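Local coordinates for glycoside hydrolase family protein (Novosphingobium sp. PP1Y, PDB 6Q2F), which probably hydrolyses alpha-L-rhamnosidic bonds, releasing terminal rhamnose from glycosides, as an alpha-L-rhamnosidase of a glycoside hydrolase family, at residues 154-159 against 171-176; 206-211 against 440-445. All coordinates share one frame; numbering follows the deposited sequence.

Contact 1 (154-159 against 171-176); sequences VWSETT and ASPPGT
The indole of W155 gives neither face nor edge to 171-176: its side chain leaves the backbone away from that segment and packs on L441, L443 and T536. The flat group that is engaged is the A171 carbonyl, met from above its plane (32° out) by the S156 hydroxyl. With chi1 at 76°, OG lies between the backbone N and the carbonyl carbon, and donates to A171 O at 2.6 Å. The A171 methyl lies beside this bond, its CB 4.1 Å from S156 OG. V154, on the same side of the strand, crosses P173 obliquely, CG2 resting 3.9 Å from P173 CB. V154 CB also lies 4.0 Å from P174 CD. That same P174 CD comes within 3.6 Å of W155 O, an oxygen that accepts a hydrogen bond from Q181 NE2. An alanine in place of S156 would remove the hydroxyl and would probably leave the A171 end more loosely held. The touching parts of the two segments run 156° apart end to end, and S156 OG to A171 O is their only hydrogen bond; P173 and P174 lack an N-H, consistent with the loop lying against the strand through proline contacts rather than pairing with it.

Contact 2 (206-211 against 440-445); sequences AGEVGV and VLRLGY
Strands 206-211 and 440-445 run antiparallel, 145° between their directions, through the hydrogen-bonded pairs G207/Y445 and G210/L443, with a one-residue slip in register between them. On one face the extended chain of R442 brings NH2 to E208 OE2 at 2.6 Å, a salt bridge with a fairly straight N-H (161°). The carboxylate oxygen lies near the guanidinium plane, whereas NH2 approaches it from above the carboxylate plane; E208 leaves its strand away from 440-445, and a bend at chi2 brings the carboxylate within reach of the arginine. On the other face the Y445 ring lies over G207, whose CA sits 3.6 Å from the ring centroid, 18° off the normal. A side chain at G207 would collide with Y445 CE2, so the CH-pi contact depends on glycine. V209 crosses L443 obliquely, CB to CB 3.7 Å, while its CG2 reaches the edge of the Y445 ring, and that ring also meets W512. The backbone angles of G210 would jam any CB against the preceding carbonyl, so glycine suits the second bulge position. V209 N and G210 N, consecutive donors, share L443 O at 3.1 and 3.2 Å, which marks a classic beta bulge, set in the middle pair of a four-stranded antiparallel sheet.

Contacts 1 and 2 lie about 7 Å apart, centre to centre, and share one sheet: strand 436-447 separates 151-160 from 206-217. Probable backbone hydrogen bonds join them, V154 O to G444 N and T158 O to V440 N, each 2.8 Å. R442 is one side-chain link: P173 CD of contact 1 lies 3.4 Å from R442 NE, and NH1 makes a weak hydrogen bond to L170 O, so the loop of contact 1, with L170 just before it, lies against the arginine that pairs with E208 in contact 2. Contact 1 lies about 37 Å and contact 2 about 36 Å, centre to centre, from the centre of the chain. Neither includes a residue of the sodium site (D503, S504, E583, E586, E644).

Contact 1 (154-159 against 171-176)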
ATOM      1  N   VAL A 154      29.377   5.836  -1.626  1.00 33.84           N
ATOM      2  CA  VAL A 154      30.441   4.989  -2.165  1.00 28.86           C
ATOM      3  C   VAL A 154      31.748   5.444  -1.532  1.00 36.08           C
ATOM      4  O   VAL A 154      31.837   6.528  -0.955  1.00 38.47           O
ATOM      5  CB  VAL A 154      30.559   5.050  -3.710  1.00 31.99           C
ATOM      6  CG1 VAL A 154      29.381   4.323  -4.392  1.00 39.03           C
ATOM      7  CG2 VAL A 154      30.626   6.486  -4.156  1.00 28.78           C
ATOM      8  N   TRP A 155      32.783   4.615  -1.661  1.00 37.46           N
ATOM      9  CA  TRP A 155      34.013   4.942  -0.950  1.00 40.23           C
ATOM     10  C   TRP A 155      35.193   4.210  -1.554  1.00 46.41           C
ATOM     11  O   TRP A 155      35.040   3.145  -2.157  1.00 44.37           O
ATOM     12  CB  TRP A 155      33.917   4.593   0.543  1.00 31.36           C
ATOM     13  CG  TRP A 155      33.571   3.164   0.776  1.00 31.90           C
ATOM     14  CD1 TRP A 155      34.436   2.129   0.946  1.00 32.78           C
ATOM     15  CD2 TRP A 155      32.254   2.609   0.854  1.00 30.85           C
ATOM     16  NE1 TRP A 155      33.738   0.955   1.120  1.00 34.59           N
ATOM     17  CE2 TRP A 155      32.394   1.227   1.070  1.00 34.83           C
ATOM     18  CE3 TRP A 155      30.975   3.150   0.760  1.00 31.10           C
ATOM     19  CZ2 TRP A 155      31.294   0.367   1.201  1.00 31.43           C
ATOM     20  CZ3 TRP A 155      29.869   2.291   0.882  1.00 33.94           C
ATOM     21  CH2 TRP A 155      30.048   0.913   1.095  1.00 34.65           C
ATOM     22  N   SER A 156      36.373   4.807  -1.372  1.00 50.14           N
ATOM     23  CA  SER A 156      37.650   4.137  -1.526  1.00 46.73           C
ATOM     24  C   SER A 156      38.363   4.158  -0.183  1.00 50.96           C
ATOM     25  O   SER A 156      38.075   4.995   0.677  1.00 42.03           O
ATOM     26  CB  SER A 156      38.529   4.804  -2.587  1.00 46.87           C
ATOM     27  OG  SER A 156      39.078   6.002  -2.069  1.00 44.37           O
ATOM     28  N   GLU A 157      39.270   3.214  -0.011  1.00 55.57           N
ATOM     29  CA  GLU A 157      40.033   3.039   1.200  1.00 55.47           C
ATOM     30  C   GLU A 157      41.524   2.984   1.004  1.00 54.72           C
ATOM     31  O   GLU A 157      42.012   2.425   0.069  1.00 54.38           O
ATOM     32  CB  GLU A 157      39.691   1.721   1.777  1.00 65.05           C
ATOM     33  CG  GLU A 157      38.561   1.711   2.736  1.00 76.58           C
ATOM     34  CD  GLU A 157      38.583   0.456   3.550  1.00 91.09           C
ATOM     35  OE1 GLU A 157      39.694  -0.097   3.761  1.00 94.74           O
ATOM     36  OE2 GLU A 157      37.496   0.023   3.971  1.00 92.28           O
ATOM     37  N   THR A 158      42.251   3.553   1.930  1.00 55.36           N
ATOM     38  CA  THR A 158      43.703   3.550   1.827  1.00 57.41           C
ATOM     39  C   THR A 158      44.287   3.359   3.220  1.00 54.18           C
ATOM     40  O   THR A 158      43.635   3.636   4.229  1.00 59.03           O
ATOM     41  CB  THR A 158      44.213   4.853   1.178  1.00 59.65           C
ATOM     42  OG1 THR A 158      43.492   5.088  -0.039  1.00 70.73           O
ATOM     43  CG2 THR A 158      45.686   4.753   0.836  1.00 56.27           C
ATOM     44  N   THR A 159      45.512   2.850   3.271  1.00 53.88           N
ATOM     45  CA  THR A 159      46.236   2.680   4.521  1.00 60.22           C
ATOM     46  C   THR A 159      47.470   3.573   4.533  1.00 62.96           C
ATOM     47  O   THR A 159      48.080   3.826   3.488  1.00 64.54           O
ATOM     48  CB  THR A 159      46.645   1.225   4.733  1.00 58.37           C
ATOM     49  OG1 THR A 159      47.365   0.766   3.587  1.00 67.97           O
ATOM     50  CG2 THR A 159      45.412   0.349   4.932  1.00 50.23           C
ATOM     51  N   ALA A 171      42.683   7.459  -4.140  1.00 52.86           N
ATOM     52  CA  ALA A 171      41.857   6.828  -5.166  1.00 48.41           C
ATOM     53  C   ALA A 171      40.430   7.365  -5.114  1.00 46.62           C
ATOM     54  O   ALA A 171      39.822   7.449  -4.047  1.00 45.62           O
ATOM     55  CB  ALA A 171      41.846   5.308  -4.974  1.00 44.50           C
ATOM     56  N   SER A 172      39.926   7.763  -6.272  1.00 49.92           N
ATOM     57  CA  SER A 172      38.560   8.239  -6.384  1.00 49.37           C
ATOM     58  C   SER A 172      37.580   7.120  -6.028  1.00 49.03           C
ATOM     59  O   SER A 172      37.790   5.965  -6.401  1.00 48.95           O
ATOM     60  CB  SER A 172      38.302   8.739  -7.806  1.00 58.43           C
ATOM     61  OG  SER A 172      39.089   9.875  -8.117  1.00 80.49           O
ATOM     62  N   PRO A 173      36.527   7.422  -5.278  1.00 44.25           N
ATOM     63  CA  PRO A 173      35.437   6.455  -5.099  1.00 46.04           C
ATOM     64  C   PRO A 173      34.785   6.127  -6.430  1.00 47.81           C
ATOM     65  O   PRO A 173      34.832   6.937  -7.367  1.00 38.76           O
ATOM     66  CB  PRO A 173      34.458   7.194  -4.173  1.00 41.18           C
ATOM     67  CG  PRO A 173      35.288   8.191  -3.468  1.00 40.43           C
ATOM     68  CD  PRO A 173      36.331   8.628  -4.462  1.00 38.16           C
ATOM     69  N   PRO A 174      34.154   4.959  -6.550  1.00 48.08           N
ATOM     70  CA  PRO A 174      33.463   4.626  -7.799  1.00 43.01           C
ATOM     71  C   PRO A 174      32.490   5.722  -8.194  1.00 43.32           C
ATOM     72  O   PRO A 174      31.872   6.370  -7.347  1.00 43.98           O
ATOM     73  CB  PRO A 174      32.720   3.330  -7.461  1.00 49.23           C
ATOM     74  CG  PRO A 174      33.442   2.772  -6.288  1.00 47.46           C
ATOM     75  CD  PRO A 174      33.957   3.936  -5.511  1.00 42.59           C
ATOM     76  N   GLY A 175      32.374   5.940  -9.503  1.00 40.18           N
ATOM     77  CA  GLY A 175      31.354   6.804 -10.053  1.00 34.73           C
ATOM     78  C   GLY A 175      30.265   6.076 -10.824  1.00 42.64           C
ATOM     79  O   GLY A 175      29.472   6.722 -11.493  1.00 36.62           O
ATOM     80  N   THR A 176      30.229   4.739 -10.742  1.00 39.49           N
ATOM     81  CA  THR A 176      29.281   3.939 -11.508  1.00 40.52           C
ATOM     82  C   THR A 176      27.847   4.173 -11.048  1.00 39.61           C
ATOM     83  O   THR A 176      27.546   4.131  -9.852  1.00 39.39           O
ATOM     84  CB  THR A 176      29.597   2.453 -11.350  1.00 43.51           C
ATOM     85  OG1 THR A 176      31.003   2.245 -11.413  1.00 47.31           O
ATOM     86  CG2 THR A 176      28.901   1.650 -12.441  1.00 40.17           C
TER

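Contact 2 (206-211 against 440-445)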
ATOM      1  N   ALA A 206      29.287  11.634  -9.981  1.00 41.95           N
ATOM      2  CA  ALA A 206      30.121  11.321  -8.832  1.00 43.26           C
ATOM      3  C   ALA A 206      30.307  12.597  -8.026  1.00 44.60           C
ATOM      4  O   ALA A 206      30.804  13.599  -8.546  1.00 41.06           O
ATOM      5  CB  ALA A 206      31.474  10.751  -9.267  1.00 43.34           C
ATOM      6  N   GLY A 207      29.870  12.574  -6.765  1.00 44.09           N
ATOM      7  CA  GLY A 207      30.043  13.692  -5.873  1.00 38.08           C
ATOM      8  C   GLY A 207      30.977  13.332  -4.731  1.00 36.26           C
ATOM      9  O   GLY A 207      31.314  12.167  -4.505  1.00 40.07           O
ATOM     10  N   GLU A 208      31.377  14.358  -4.007  1.00 42.07           N
ATOM     11  CA  GLU A 208      32.212  14.201  -2.830  1.00 46.58           C
ATOM     12  C   GLU A 208      31.367  14.251  -1.570  1.00 40.14           C
ATOM     13  O   GLU A 208      30.330  14.913  -1.522  1.00 40.59           O
ATOM     14  CB  GLU A 208      33.288  15.286  -2.789  1.00 52.68           C
ATOM     15  CG  GLU A 208      34.388  15.093  -3.827  1.00 55.99           C
ATOM     16  CD  GLU A 208      35.171  13.812  -3.605  1.00 65.07           C
ATOM     17  OE1 GLU A 208      35.318  13.393  -2.432  1.00 72.94           O
ATOM     18  OE2 GLU A 208      35.627  13.214  -4.602  1.00 70.08           O
ATOM     19  N   VAL A 209      31.824  13.531  -0.546  1.00 45.23           N
ATOM     20  CA  VAL A 209      31.185  13.507   0.763  1.00 45.94           C
ATOM     21  C   VAL A 209      32.153  13.941   1.856  1.00 49.29           C
ATOM     22  O   VAL A 209      31.817  14.764   2.711  1.00 50.10           O
ATOM     23  CB  VAL A 209      30.606  12.112   1.078  1.00 41.84           C
ATOM     24  CG1 VAL A 209      30.228  12.026   2.532  1.00 38.98           C
ATOM     25  CG2 VAL A 209      29.410  11.799   0.151  1.00 33.14           C
ATOM     26  N   GLY A 210      33.357  13.397   1.840  1.00 44.66           N
ATOM     27  CA  GLY A 210      34.366  13.794   2.797  1.00 42.22           C
ATOM     28  C   GLY A 210      35.474  12.767   2.867  1.00 46.95           C
ATOM     29  O   GLY A 210      35.437  11.725   2.212  1.00 45.94           O
ATOM     30  N   VAL A 211      36.471  13.094   3.687  1.00 40.34           N
ATOM     31  CA  VAL A 211      37.615  12.230   3.925  1.00 40.16           C
ATOM     32  C   VAL A 211      37.758  12.058   5.424  1.00 43.14           C
ATOM     33  O   VAL A 211      37.819  13.046   6.165  1.00 46.91           O
ATOM     34  CB  VAL A 211      38.898  12.808   3.316  1.00 43.11           C
ATOM     35  CG1 VAL A 211      40.036  11.810   3.406  1.00 39.32           C
ATOM     36  CG2 VAL A 211      38.643  13.177   1.875  1.00 43.38           C
ATOM     37  N   VAL A 440      42.454   5.583   5.810  1.00 55.10           N
ATOM     38  CA  VAL A 440      41.880   6.772   5.267  1.00 49.55           C
ATOM     39  C   VAL A 440      40.730   6.376   4.374  1.00 47.00           C
ATOM     40  O   VAL A 440      40.880   5.628   3.452  1.00 43.88           O
ATOM     41  CB  VAL A 440      42.896   7.572   4.481  1.00 46.52           C
ATOM     42  CG1 VAL A 440      42.308   8.877   4.024  1.00 41.18           C
ATOM     43  CG2 VAL A 440      44.115   7.804   5.326  1.00 42.83           C
ATOM     44  N   LEU A 441      39.585   6.932   4.689  1.00 42.06           N
ATOM     45  CA  LEU A 441      38.372   6.660   3.990  1.00 46.41           C
ATOM     46  C   LEU A 441      37.927   7.848   3.187  1.00 43.94           C
ATOM     47  O   LEU A 441      37.722   8.906   3.716  1.00 40.56           O
ATOM     48  CB  LEU A 441      37.333   6.325   5.034  1.00 42.39           C
ATOM     49  CG  LEU A 441      36.020   5.706   4.679  1.00 47.49           C
ATOM     50  CD1 LEU A 441      36.222   4.718   3.580  1.00 54.31           C
ATOM     51  CD2 LEU A 441      35.490   4.999   5.886  1.00 48.62           C
ATOM     52  N   ARG A 442      37.781   7.644   1.896  1.00 42.43           N
ATOM     53  CA  ARG A 442      37.319   8.693   1.054  1.00 44.74           C
ATOM     54  C   ARG A 442      35.891   8.339   0.696  1.00 44.42           C
ATOM     55  O   ARG A 442      35.631   7.396  -0.003  1.00 44.86           O
ATOM     56  CB  ARG A 442      38.168   8.869  -0.186  1.00 41.82           C
ATOM     57  CG  ARG A 442      37.671   9.990  -1.059  1.00 45.11           C
ATOM     58  CD  ARG A 442      38.611  10.294  -2.193  1.00 54.37           C
ATOM     59  NE  ARG A 442      38.070  11.266  -3.108  1.00 50.28           N
ATOM     60  CZ  ARG A 442      38.634  11.595  -4.250  1.00 56.68           C
ATOM     61  NH1 ARG A 442      39.754  11.027  -4.616  1.00 49.72           N
ATOM     62  NH2 ARG A 442      38.071  12.486  -5.028  1.00 53.58           N
ATOM     63  N   LEU A 443      34.978   9.141   1.199  1.00 40.16           N
ATOM     64  CA  LEU A 443      33.563   8.950   0.954  1.00 39.69           C
ATOM     65  C   LEU A 443      33.130   9.832  -0.205  1.00 39.11           C
ATOM     66  O   LEU A 443      33.539  10.993  -0.301  1.00 37.14           O
ATOM     67  CB  LEU A 443      32.751   9.286   2.204  1.00 41.04           C
ATOM     68  CG  LEU A 443      33.160   8.509   3.447  1.00 45.38           C
ATOM     69  CD1 LEU A 443      32.325   8.979   4.631  1.00 50.06           C
ATOM     70  CD2 LEU A 443      32.971   7.024   3.206  1.00 50.15           C
ATOM     71  N   GLY A 444      32.300   9.278  -1.076  1.00 32.26           N
ATOM     72  CA  GLY A 444      31.675  10.063  -2.119  1.00 30.50           C
ATOM     73  C   GLY A 444      30.267   9.568  -2.324  1.00 37.44           C
ATOM     74  O   GLY A 444      29.780   8.736  -1.549  1.00 39.82           O
ATOM     75  N   TYR A 445      29.591  10.078  -3.344  1.00 33.20           N
ATOM     76  CA  TYR A 445      28.316   9.507  -3.736  1.00 33.81           C
ATOM     77  C   TYR A 445      28.269   9.356  -5.248  1.00 32.09           C
ATOM     78  O   TYR A 445      29.040   9.972  -5.995  1.00 35.99           O
ATOM     79  CB  TYR A 445      27.120  10.345  -3.236  1.00 32.04           C
ATOM     80  CG  TYR A 445      26.936  11.686  -3.915  1.00 38.55           C
ATOM     81  CD1 TYR A 445      26.306  11.783  -5.160  1.00 34.61           C
ATOM     82  CD2 TYR A 445      27.378  12.860  -3.303  1.00 39.99           C
ATOM     83  CE1 TYR A 445      26.132  13.016  -5.778  1.00 40.86           C
ATOM     84  CE2 TYR A 445      27.199  14.092  -3.906  1.00 44.71           C
ATOM     85  CZ  TYR A 445      26.581  14.167  -5.144  1.00 48.45           C
ATOM     86  OH  TYR A 445      26.413  15.398  -5.747  1.00 59.93           O
TER